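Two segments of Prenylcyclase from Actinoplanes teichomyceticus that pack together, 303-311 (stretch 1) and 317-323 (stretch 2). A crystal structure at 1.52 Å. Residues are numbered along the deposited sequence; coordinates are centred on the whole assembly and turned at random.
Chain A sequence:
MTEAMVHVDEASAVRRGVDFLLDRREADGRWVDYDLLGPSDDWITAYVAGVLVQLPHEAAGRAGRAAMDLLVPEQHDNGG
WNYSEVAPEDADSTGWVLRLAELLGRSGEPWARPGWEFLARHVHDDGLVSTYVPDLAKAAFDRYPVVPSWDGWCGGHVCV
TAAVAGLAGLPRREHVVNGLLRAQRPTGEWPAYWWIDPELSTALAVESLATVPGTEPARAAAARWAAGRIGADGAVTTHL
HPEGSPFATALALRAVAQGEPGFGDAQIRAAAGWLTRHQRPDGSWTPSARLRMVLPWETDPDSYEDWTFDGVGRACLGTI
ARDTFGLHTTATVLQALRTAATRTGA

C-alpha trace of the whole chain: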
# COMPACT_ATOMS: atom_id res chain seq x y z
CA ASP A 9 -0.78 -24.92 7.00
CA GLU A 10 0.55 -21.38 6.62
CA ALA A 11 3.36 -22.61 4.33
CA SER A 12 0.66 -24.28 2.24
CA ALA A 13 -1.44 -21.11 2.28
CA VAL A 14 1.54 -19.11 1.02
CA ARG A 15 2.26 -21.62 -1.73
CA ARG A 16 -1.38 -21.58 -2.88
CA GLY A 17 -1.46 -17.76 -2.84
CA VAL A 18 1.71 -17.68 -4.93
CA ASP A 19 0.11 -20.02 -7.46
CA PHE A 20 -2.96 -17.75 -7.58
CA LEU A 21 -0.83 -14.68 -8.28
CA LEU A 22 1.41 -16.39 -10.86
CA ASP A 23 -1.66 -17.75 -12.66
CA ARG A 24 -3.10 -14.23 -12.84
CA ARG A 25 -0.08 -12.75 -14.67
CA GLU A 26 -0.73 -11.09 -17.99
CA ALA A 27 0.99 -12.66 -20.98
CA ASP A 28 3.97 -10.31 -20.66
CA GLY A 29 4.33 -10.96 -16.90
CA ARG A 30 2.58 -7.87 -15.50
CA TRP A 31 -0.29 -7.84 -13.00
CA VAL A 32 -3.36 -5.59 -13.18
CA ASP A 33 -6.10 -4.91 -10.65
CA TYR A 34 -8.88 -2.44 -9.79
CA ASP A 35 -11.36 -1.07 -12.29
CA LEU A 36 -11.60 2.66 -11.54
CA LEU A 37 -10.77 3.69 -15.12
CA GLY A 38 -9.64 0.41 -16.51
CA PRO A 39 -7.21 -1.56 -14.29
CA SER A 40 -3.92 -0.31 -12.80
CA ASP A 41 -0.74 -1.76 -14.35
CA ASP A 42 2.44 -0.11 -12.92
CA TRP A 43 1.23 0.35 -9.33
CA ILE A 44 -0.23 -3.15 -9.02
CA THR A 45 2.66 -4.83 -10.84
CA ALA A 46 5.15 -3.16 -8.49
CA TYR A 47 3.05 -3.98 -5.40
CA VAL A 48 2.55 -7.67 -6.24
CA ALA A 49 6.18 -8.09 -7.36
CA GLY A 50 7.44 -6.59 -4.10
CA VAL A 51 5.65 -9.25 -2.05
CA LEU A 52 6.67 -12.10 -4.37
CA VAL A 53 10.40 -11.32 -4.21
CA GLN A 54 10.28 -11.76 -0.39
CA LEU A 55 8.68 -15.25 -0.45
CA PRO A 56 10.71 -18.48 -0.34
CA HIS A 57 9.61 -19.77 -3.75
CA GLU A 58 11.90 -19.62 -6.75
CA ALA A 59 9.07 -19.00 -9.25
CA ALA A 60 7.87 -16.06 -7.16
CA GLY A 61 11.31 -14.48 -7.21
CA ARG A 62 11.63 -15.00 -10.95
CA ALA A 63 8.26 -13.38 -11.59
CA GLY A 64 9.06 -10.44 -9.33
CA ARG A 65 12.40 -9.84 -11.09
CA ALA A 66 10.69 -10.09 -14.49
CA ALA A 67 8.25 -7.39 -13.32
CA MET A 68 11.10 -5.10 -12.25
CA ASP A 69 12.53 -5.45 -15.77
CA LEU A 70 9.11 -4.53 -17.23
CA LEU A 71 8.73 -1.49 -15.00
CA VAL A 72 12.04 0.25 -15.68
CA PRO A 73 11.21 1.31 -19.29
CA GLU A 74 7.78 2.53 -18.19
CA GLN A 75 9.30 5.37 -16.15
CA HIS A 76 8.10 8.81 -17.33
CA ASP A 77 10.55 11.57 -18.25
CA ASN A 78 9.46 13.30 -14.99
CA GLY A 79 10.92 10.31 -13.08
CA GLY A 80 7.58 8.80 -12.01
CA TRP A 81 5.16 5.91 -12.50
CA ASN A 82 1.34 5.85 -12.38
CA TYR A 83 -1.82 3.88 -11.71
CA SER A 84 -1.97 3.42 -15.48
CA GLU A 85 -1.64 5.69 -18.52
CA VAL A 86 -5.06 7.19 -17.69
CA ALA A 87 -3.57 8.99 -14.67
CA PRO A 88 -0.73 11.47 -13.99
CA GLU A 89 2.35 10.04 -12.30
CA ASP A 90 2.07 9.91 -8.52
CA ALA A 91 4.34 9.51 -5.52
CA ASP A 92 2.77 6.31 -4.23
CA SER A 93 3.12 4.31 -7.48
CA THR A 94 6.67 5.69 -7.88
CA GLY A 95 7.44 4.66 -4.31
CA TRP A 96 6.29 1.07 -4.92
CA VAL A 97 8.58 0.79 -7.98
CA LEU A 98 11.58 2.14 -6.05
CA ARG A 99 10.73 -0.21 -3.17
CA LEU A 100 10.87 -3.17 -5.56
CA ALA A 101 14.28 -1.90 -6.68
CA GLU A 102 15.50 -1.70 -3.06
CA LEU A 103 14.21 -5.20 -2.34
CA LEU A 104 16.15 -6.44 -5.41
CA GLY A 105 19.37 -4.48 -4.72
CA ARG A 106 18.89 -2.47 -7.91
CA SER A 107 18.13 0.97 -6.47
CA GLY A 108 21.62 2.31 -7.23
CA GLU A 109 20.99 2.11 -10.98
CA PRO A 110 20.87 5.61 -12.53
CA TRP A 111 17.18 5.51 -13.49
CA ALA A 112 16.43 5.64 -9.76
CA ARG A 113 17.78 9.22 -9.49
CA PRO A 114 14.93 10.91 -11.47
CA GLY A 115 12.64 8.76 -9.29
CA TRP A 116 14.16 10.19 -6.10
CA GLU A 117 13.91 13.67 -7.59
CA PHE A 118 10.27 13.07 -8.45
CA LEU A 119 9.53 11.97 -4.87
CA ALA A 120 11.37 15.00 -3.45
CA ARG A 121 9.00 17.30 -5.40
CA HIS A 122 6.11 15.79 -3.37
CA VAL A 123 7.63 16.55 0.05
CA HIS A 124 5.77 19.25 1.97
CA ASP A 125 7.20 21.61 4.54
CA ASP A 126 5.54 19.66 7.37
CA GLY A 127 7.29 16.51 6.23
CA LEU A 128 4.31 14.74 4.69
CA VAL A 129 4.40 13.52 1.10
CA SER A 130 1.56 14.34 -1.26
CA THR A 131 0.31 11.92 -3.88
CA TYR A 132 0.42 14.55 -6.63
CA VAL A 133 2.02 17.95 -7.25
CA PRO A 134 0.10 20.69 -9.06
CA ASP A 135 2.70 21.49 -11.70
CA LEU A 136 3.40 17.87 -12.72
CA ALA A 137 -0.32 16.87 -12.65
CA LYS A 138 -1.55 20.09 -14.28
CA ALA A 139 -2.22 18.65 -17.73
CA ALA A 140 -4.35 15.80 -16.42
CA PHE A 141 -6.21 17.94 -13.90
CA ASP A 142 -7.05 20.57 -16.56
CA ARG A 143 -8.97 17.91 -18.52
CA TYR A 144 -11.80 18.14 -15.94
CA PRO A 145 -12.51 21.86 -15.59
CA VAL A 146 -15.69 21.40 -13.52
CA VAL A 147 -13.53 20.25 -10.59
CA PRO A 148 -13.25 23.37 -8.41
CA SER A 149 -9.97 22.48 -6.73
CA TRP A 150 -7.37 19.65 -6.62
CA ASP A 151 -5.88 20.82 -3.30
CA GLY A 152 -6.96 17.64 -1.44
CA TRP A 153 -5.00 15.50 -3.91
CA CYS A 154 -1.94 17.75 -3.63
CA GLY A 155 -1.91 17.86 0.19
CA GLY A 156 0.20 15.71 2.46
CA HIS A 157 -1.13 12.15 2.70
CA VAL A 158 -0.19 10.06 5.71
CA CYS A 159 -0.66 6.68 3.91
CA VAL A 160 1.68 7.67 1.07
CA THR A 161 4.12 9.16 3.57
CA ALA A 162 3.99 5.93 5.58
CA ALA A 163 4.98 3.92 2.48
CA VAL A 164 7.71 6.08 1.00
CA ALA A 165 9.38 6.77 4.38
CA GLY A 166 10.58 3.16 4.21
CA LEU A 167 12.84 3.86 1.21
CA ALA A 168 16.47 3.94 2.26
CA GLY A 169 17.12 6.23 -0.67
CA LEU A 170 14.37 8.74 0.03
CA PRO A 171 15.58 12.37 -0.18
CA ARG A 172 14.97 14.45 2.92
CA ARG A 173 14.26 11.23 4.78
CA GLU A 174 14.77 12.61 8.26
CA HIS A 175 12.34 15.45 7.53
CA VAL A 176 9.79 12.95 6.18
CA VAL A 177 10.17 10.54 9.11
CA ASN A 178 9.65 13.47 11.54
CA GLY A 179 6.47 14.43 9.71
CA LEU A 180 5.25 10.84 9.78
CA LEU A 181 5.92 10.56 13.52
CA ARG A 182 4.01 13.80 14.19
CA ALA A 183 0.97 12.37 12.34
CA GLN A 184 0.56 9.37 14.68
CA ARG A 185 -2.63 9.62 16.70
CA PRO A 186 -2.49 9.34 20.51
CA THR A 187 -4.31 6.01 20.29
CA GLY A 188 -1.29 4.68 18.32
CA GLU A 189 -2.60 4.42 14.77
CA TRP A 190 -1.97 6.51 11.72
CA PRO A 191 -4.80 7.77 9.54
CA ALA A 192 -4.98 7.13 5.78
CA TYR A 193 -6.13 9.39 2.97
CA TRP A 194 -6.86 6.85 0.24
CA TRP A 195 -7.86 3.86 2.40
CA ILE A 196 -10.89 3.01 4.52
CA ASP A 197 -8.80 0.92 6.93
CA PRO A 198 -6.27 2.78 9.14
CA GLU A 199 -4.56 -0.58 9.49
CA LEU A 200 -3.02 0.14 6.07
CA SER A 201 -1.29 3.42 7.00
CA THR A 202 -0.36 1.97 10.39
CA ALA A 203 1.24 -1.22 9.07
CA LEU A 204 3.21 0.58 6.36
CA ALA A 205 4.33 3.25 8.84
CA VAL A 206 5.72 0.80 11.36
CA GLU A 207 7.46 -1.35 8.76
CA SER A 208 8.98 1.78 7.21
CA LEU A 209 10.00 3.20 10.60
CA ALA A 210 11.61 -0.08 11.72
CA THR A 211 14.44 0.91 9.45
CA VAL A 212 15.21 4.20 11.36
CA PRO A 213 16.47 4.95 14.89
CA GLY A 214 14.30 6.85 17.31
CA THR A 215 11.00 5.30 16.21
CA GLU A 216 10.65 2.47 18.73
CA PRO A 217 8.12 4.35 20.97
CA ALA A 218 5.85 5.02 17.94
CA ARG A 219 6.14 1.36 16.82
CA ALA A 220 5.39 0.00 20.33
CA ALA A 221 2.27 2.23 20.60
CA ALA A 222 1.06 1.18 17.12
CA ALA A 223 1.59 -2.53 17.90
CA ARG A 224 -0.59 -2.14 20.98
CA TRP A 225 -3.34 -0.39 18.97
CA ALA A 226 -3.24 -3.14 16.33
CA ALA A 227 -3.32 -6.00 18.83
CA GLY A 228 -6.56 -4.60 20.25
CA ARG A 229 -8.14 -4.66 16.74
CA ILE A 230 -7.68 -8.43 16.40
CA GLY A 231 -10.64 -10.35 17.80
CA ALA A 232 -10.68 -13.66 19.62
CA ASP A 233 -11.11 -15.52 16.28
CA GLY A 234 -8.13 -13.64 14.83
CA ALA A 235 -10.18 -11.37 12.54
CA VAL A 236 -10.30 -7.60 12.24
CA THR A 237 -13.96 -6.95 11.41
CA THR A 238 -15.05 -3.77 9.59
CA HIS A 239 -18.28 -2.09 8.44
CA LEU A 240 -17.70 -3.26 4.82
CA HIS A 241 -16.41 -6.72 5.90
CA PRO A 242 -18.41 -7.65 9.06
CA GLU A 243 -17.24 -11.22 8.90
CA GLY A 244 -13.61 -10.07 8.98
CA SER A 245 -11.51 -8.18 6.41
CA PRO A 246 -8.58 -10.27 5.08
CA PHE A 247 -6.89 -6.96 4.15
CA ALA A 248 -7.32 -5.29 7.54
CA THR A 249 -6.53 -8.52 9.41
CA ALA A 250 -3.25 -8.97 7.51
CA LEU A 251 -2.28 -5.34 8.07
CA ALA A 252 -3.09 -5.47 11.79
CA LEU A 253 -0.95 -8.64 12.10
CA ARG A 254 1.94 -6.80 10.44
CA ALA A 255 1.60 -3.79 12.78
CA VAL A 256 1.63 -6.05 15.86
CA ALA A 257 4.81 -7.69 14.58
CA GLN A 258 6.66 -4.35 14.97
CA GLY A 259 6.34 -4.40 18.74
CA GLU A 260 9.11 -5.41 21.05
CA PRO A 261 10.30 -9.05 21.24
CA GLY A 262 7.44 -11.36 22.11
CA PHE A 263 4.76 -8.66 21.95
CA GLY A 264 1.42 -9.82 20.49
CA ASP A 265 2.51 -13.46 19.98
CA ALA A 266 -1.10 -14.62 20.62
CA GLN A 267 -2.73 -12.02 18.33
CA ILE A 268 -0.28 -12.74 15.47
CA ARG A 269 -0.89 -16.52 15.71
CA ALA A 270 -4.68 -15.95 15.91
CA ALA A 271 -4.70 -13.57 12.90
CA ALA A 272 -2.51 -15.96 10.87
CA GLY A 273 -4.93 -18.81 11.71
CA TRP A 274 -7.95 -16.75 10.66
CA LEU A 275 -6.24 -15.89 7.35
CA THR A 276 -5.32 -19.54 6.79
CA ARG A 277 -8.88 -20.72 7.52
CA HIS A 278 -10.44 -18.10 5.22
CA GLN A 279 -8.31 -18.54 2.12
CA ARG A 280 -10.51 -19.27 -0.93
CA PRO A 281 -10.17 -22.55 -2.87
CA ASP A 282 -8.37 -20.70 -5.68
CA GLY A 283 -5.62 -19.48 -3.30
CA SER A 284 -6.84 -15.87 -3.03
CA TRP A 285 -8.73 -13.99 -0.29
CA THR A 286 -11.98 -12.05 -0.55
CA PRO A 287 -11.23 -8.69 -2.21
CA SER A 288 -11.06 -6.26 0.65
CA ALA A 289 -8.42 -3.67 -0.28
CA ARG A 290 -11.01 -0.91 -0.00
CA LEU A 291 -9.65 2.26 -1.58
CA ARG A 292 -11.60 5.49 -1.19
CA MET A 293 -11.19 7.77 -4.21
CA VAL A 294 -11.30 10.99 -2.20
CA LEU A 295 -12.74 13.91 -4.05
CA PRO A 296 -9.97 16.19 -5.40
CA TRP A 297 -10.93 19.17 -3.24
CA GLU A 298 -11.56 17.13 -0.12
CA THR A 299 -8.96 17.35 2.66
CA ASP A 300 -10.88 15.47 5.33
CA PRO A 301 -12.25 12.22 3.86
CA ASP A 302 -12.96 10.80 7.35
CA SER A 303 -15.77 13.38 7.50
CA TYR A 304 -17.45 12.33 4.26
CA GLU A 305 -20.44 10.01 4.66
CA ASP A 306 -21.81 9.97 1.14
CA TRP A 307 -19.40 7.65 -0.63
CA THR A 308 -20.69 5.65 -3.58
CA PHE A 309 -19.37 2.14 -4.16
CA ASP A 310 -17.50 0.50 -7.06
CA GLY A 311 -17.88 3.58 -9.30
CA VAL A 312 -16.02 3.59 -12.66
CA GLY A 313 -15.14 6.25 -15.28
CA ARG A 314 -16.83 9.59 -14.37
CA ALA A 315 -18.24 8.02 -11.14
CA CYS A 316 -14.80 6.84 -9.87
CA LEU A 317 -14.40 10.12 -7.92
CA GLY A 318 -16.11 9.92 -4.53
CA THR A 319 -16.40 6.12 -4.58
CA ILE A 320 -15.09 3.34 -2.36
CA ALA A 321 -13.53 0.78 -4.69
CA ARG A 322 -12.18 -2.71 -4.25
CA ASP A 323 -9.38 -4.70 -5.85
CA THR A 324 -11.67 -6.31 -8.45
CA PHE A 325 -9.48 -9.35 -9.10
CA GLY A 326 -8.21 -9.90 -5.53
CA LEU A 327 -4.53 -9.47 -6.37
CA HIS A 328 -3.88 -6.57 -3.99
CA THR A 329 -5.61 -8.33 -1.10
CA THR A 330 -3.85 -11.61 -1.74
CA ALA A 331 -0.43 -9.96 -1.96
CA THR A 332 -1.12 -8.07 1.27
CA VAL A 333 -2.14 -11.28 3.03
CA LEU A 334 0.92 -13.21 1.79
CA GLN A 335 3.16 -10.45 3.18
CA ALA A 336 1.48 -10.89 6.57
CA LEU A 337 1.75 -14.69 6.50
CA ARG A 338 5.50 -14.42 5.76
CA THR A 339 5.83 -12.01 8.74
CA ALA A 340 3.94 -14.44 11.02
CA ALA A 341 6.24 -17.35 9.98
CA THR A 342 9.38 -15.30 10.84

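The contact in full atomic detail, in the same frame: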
# COMPACT_ATOMS: atom_id res chain seq x y z
N SER A 303 -14.50 12.72 7.25
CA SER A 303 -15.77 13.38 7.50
C SER A 303 -16.84 13.10 6.46
O SER A 303 -18.00 13.50 6.66
CB SER A 303 -15.58 14.89 7.57
OG SER A 303 -14.92 15.12 8.78
N TYR A 304 -16.50 12.49 5.34
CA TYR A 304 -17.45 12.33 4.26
C TYR A 304 -18.24 11.06 4.54
O TYR A 304 -17.64 10.03 4.88
CB TYR A 304 -16.72 12.20 2.93
CG TYR A 304 -17.57 12.23 1.72
CD1 TYR A 304 -18.50 13.25 1.53
CD2 TYR A 304 -17.40 11.33 0.67
CE1 TYR A 304 -19.24 13.35 0.39
CE2 TYR A 304 -18.14 11.40 -0.49
CZ TYR A 304 -19.08 12.44 -0.66
OH TYR A 304 -19.77 12.48 -1.84
N GLU A 305 -19.57 11.16 4.43
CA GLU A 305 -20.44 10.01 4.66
C GLU A 305 -21.17 9.56 3.42
O GLU A 305 -21.86 8.53 3.46
CB GLU A 305 -21.44 10.34 5.76
CG GLU A 305 -20.75 10.62 7.10
CD GLU A 305 -21.71 11.09 8.17
OE1 GLU A 305 -22.91 11.27 7.86
OE2 GLU A 305 -21.27 11.28 9.33
N ASP A 306 -20.98 10.21 2.29
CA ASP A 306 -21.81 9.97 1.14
C ASP A 306 -21.08 9.26 0.01
O ASP A 306 -21.41 9.42 -1.16
CB ASP A 306 -22.40 11.30 0.66
CG ASP A 306 -23.27 11.94 1.74
OD1 ASP A 306 -23.99 11.17 2.41
OD2 ASP A 306 -23.19 13.16 1.95
N TRP A 307 -20.10 8.42 0.38
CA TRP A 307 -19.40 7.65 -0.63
C TRP A 307 -20.39 6.82 -1.45
O TRP A 307 -21.36 6.26 -0.90
CB TRP A 307 -18.42 6.67 0.03
CG TRP A 307 -17.44 7.32 0.92
CD1 TRP A 307 -17.48 7.40 2.26
CD2 TRP A 307 -16.25 8.01 0.49
NE1 TRP A 307 -16.37 8.11 2.74
CE2 TRP A 307 -15.60 8.46 1.65
CE3 TRP A 307 -15.66 8.21 -0.75
CZ2 TRP A 307 -14.41 9.18 1.61
CZ3 TRP A 307 -14.45 8.96 -0.78
CH2 TRP A 307 -13.84 9.39 0.39
N THR A 308 -20.12 6.69 -2.74
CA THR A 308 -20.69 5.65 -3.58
C THR A 308 -19.78 4.45 -3.52
O THR A 308 -18.72 4.52 -2.87
CB THR A 308 -20.82 6.08 -5.02
OG1 THR A 308 -19.50 6.35 -5.55
CG2 THR A 308 -21.65 7.38 -5.10
N PHE A 309 -20.15 3.37 -4.18
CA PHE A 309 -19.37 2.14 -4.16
C PHE A 309 -19.13 1.60 -5.56
O PHE A 309 -20.05 1.59 -6.41
CB PHE A 309 -20.03 1.05 -3.28
CG PHE A 309 -20.11 1.45 -1.87
CD1 PHE A 309 -19.06 1.17 -1.00
CD2 PHE A 309 -21.25 2.09 -1.39
CE1 PHE A 309 -19.12 1.58 0.31
CE2 PHE A 309 -21.34 2.48 -0.06
CZ PHE A 309 -20.26 2.21 0.79
N ASP A 310 -17.89 1.17 -5.80
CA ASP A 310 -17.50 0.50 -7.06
C ASP A 310 -17.80 1.36 -8.29
O ASP A 310 -18.08 0.80 -9.34
CB ASP A 310 -18.08 -0.91 -7.12
CG ASP A 310 -17.80 -1.72 -5.86
OD1 ASP A 310 -16.63 -1.98 -5.58
OD2 ASP A 310 -18.75 -2.07 -5.18
N GLY A 311 -17.68 2.68 -8.15
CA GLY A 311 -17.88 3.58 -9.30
C GLY A 311 -16.74 3.45 -10.30
O GLY A 311 -15.63 3.10 -9.89
N LEU A 317 -14.67 9.14 -8.99
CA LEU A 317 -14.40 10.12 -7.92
C LEU A 317 -15.49 10.01 -6.85
O LEU A 317 -16.65 9.98 -7.21
CB LEU A 317 -14.41 11.54 -8.50
CG LEU A 317 -13.30 11.90 -9.48
CD1 LEU A 317 -13.33 13.39 -9.79
CD2 LEU A 317 -11.94 11.48 -8.96
N GLY A 318 -15.11 9.94 -5.58
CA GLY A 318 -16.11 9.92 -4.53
C GLY A 318 -16.63 8.53 -4.25
O GLY A 318 -17.65 8.39 -3.56
N THR A 319 -15.96 7.50 -4.76
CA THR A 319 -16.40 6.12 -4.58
C THR A 319 -15.41 5.38 -3.69
O THR A 319 -14.23 5.70 -3.63
CB THR A 319 -16.53 5.45 -5.95
OG1 THR A 319 -17.50 4.41 -5.88
CG2 THR A 319 -15.19 4.80 -6.43
N ILE A 320 -15.93 4.34 -3.02
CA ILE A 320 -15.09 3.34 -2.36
C ILE A 320 -14.99 2.15 -3.28
O ILE A 320 -16.03 1.57 -3.66
CB ILE A 320 -15.67 2.94 -1.01
CG1 ILE A 320 -15.56 4.11 -0.06
CG2 ILE A 320 -14.88 1.72 -0.44
CD1 ILE A 320 -16.46 3.94 1.17
N ALA A 321 -13.78 1.81 -3.70
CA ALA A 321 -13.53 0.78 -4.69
C ALA A 321 -12.93 -0.42 -4.00
O ALA A 321 -12.51 -0.36 -2.84
CB ALA A 321 -12.58 1.30 -5.77
N ARG A 322 -12.86 -1.53 -4.73
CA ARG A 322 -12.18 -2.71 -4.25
C ARG A 322 -11.25 -3.22 -5.34
O ARG A 322 -11.39 -2.89 -6.52
CB ARG A 322 -13.19 -3.81 -3.83
CG ARG A 322 -13.79 -4.50 -4.99
CD ARG A 322 -14.99 -5.43 -4.46
NE ARG A 322 -16.18 -4.62 -4.25
CZ ARG A 322 -17.10 -4.87 -3.31
NH1 ARG A 322 -16.93 -5.89 -2.47
NH2 ARG A 322 -18.20 -4.11 -3.26
N ASP A 323 -10.28 -4.04 -4.92
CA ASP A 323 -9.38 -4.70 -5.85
C ASP A 323 -10.14 -5.83 -6.54
O ASP A 323 -10.22 -6.97 -6.04
CB ASP A 323 -8.14 -5.24 -5.10
CG ASP A 323 -8.48 -6.11 -3.89
OD1 ASP A 323 -9.36 -5.75 -3.06
OD2 ASP A 323 -7.77 -7.13 -3.71
O HOH W 1 -19.11 8.57 -7.15
O HOH W 2 -14.57 -1.47 -7.16
O HOH W 3 -15.97 -1.08 -3.00

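What is the strongest polar link between the two stretches? It is the salt bridge between Asp310 and Arg322, in which carboxylate and guanidinium meet through two hydrogen bonds. Arg322 NH2 donates to Asp310 OD2 at 2.9 Å, and Arg322 NE donates to Asp310 OD1 at 3.0 Å. Both bonds are nearly straight, and the carboxylate lies at the edge of the guanidinium, near its plane, where the N-H groups point. The CA-to-CB bond of Asp310 points away from the other stretch and that of Arg322 sideways, yet the ends of both side chains come nearer, so the bridge closes beyond the paired backbones. Asp310 OD1 also takes a hydrogen bond from each of two waters. One, 2.6 Å from Asp310 OD1, accepts from Arg322 N at 3.0 Å; the other, 2.8 Å from Asp310 OD1, donates to Ile320 O at 2.7 Å.

How do the backbones pair? They form a short parallel bridge, with Thr308 beside Thr319 and Phe309 beside Ile320. Three hydrogen bonds hold the register: Thr308 N donates to Gly318 O at 3.1 Å, Ile320 N donates to Thr308 O at 2.8 Å, and Asp310 N donates to Ile320 O at 2.9 Å. Thr308 and Asp310 thus turn their amides to the partner while the intervening residue does not, the usual alternation of a parallel pair. Close CA-H...O contacts reinforce it, as between Thr319 CA and Thr308 O at 3.3 Å and between Phe309 CA and Ile320 O at 3.4 Å. Gly318, just before the strand, has phi/psi of 85/14, where a CB would be jammed against the preceding carbonyl oxygen; glycine suits this turn.

What do the two threonines contribute? Their side chains lie on the same face of the sheet, and Thr308 OG1 and Thr319 OG1 are hydrogen-bonded at 2.8 Å. Thr319 OG1 is also the acceptor for Gly311 N at 2.9 Å, so a single hydroxyl ties down the chain just past the strand. A water extends this polar patch, lying 2.8 Å from Thr308 OG1 and donating to Leu317 O at 2.8 Å.

Which side chains pack on the other face? Ile320 and Phe309 share it, and Phe309 CE1 approaches Ile320 CD1 at 3.7 Å. The same methyl sits over one face of the Trp307 indole, with Ile320 CD1 3.5 Å from Trp307 CG and 4.0 Å from the centroid of the five-membered ring, a CH-pi contact that sets a nonpolar C-H against the electron-rich ring. Ile320 CD1 therefore touches both the Trp307 and the Phe309 rings, and Ile320 has the largest area covered by the opposite stretch. At the edge of the indole, Trp307 CE3 lies 3.4 Å from Gly318 O. Farther out, Tyr304 CE2 reaches the same Gly318 O at 4.3 Å, a marginal contact at the periphery of the 531 Å² buried between the stretches.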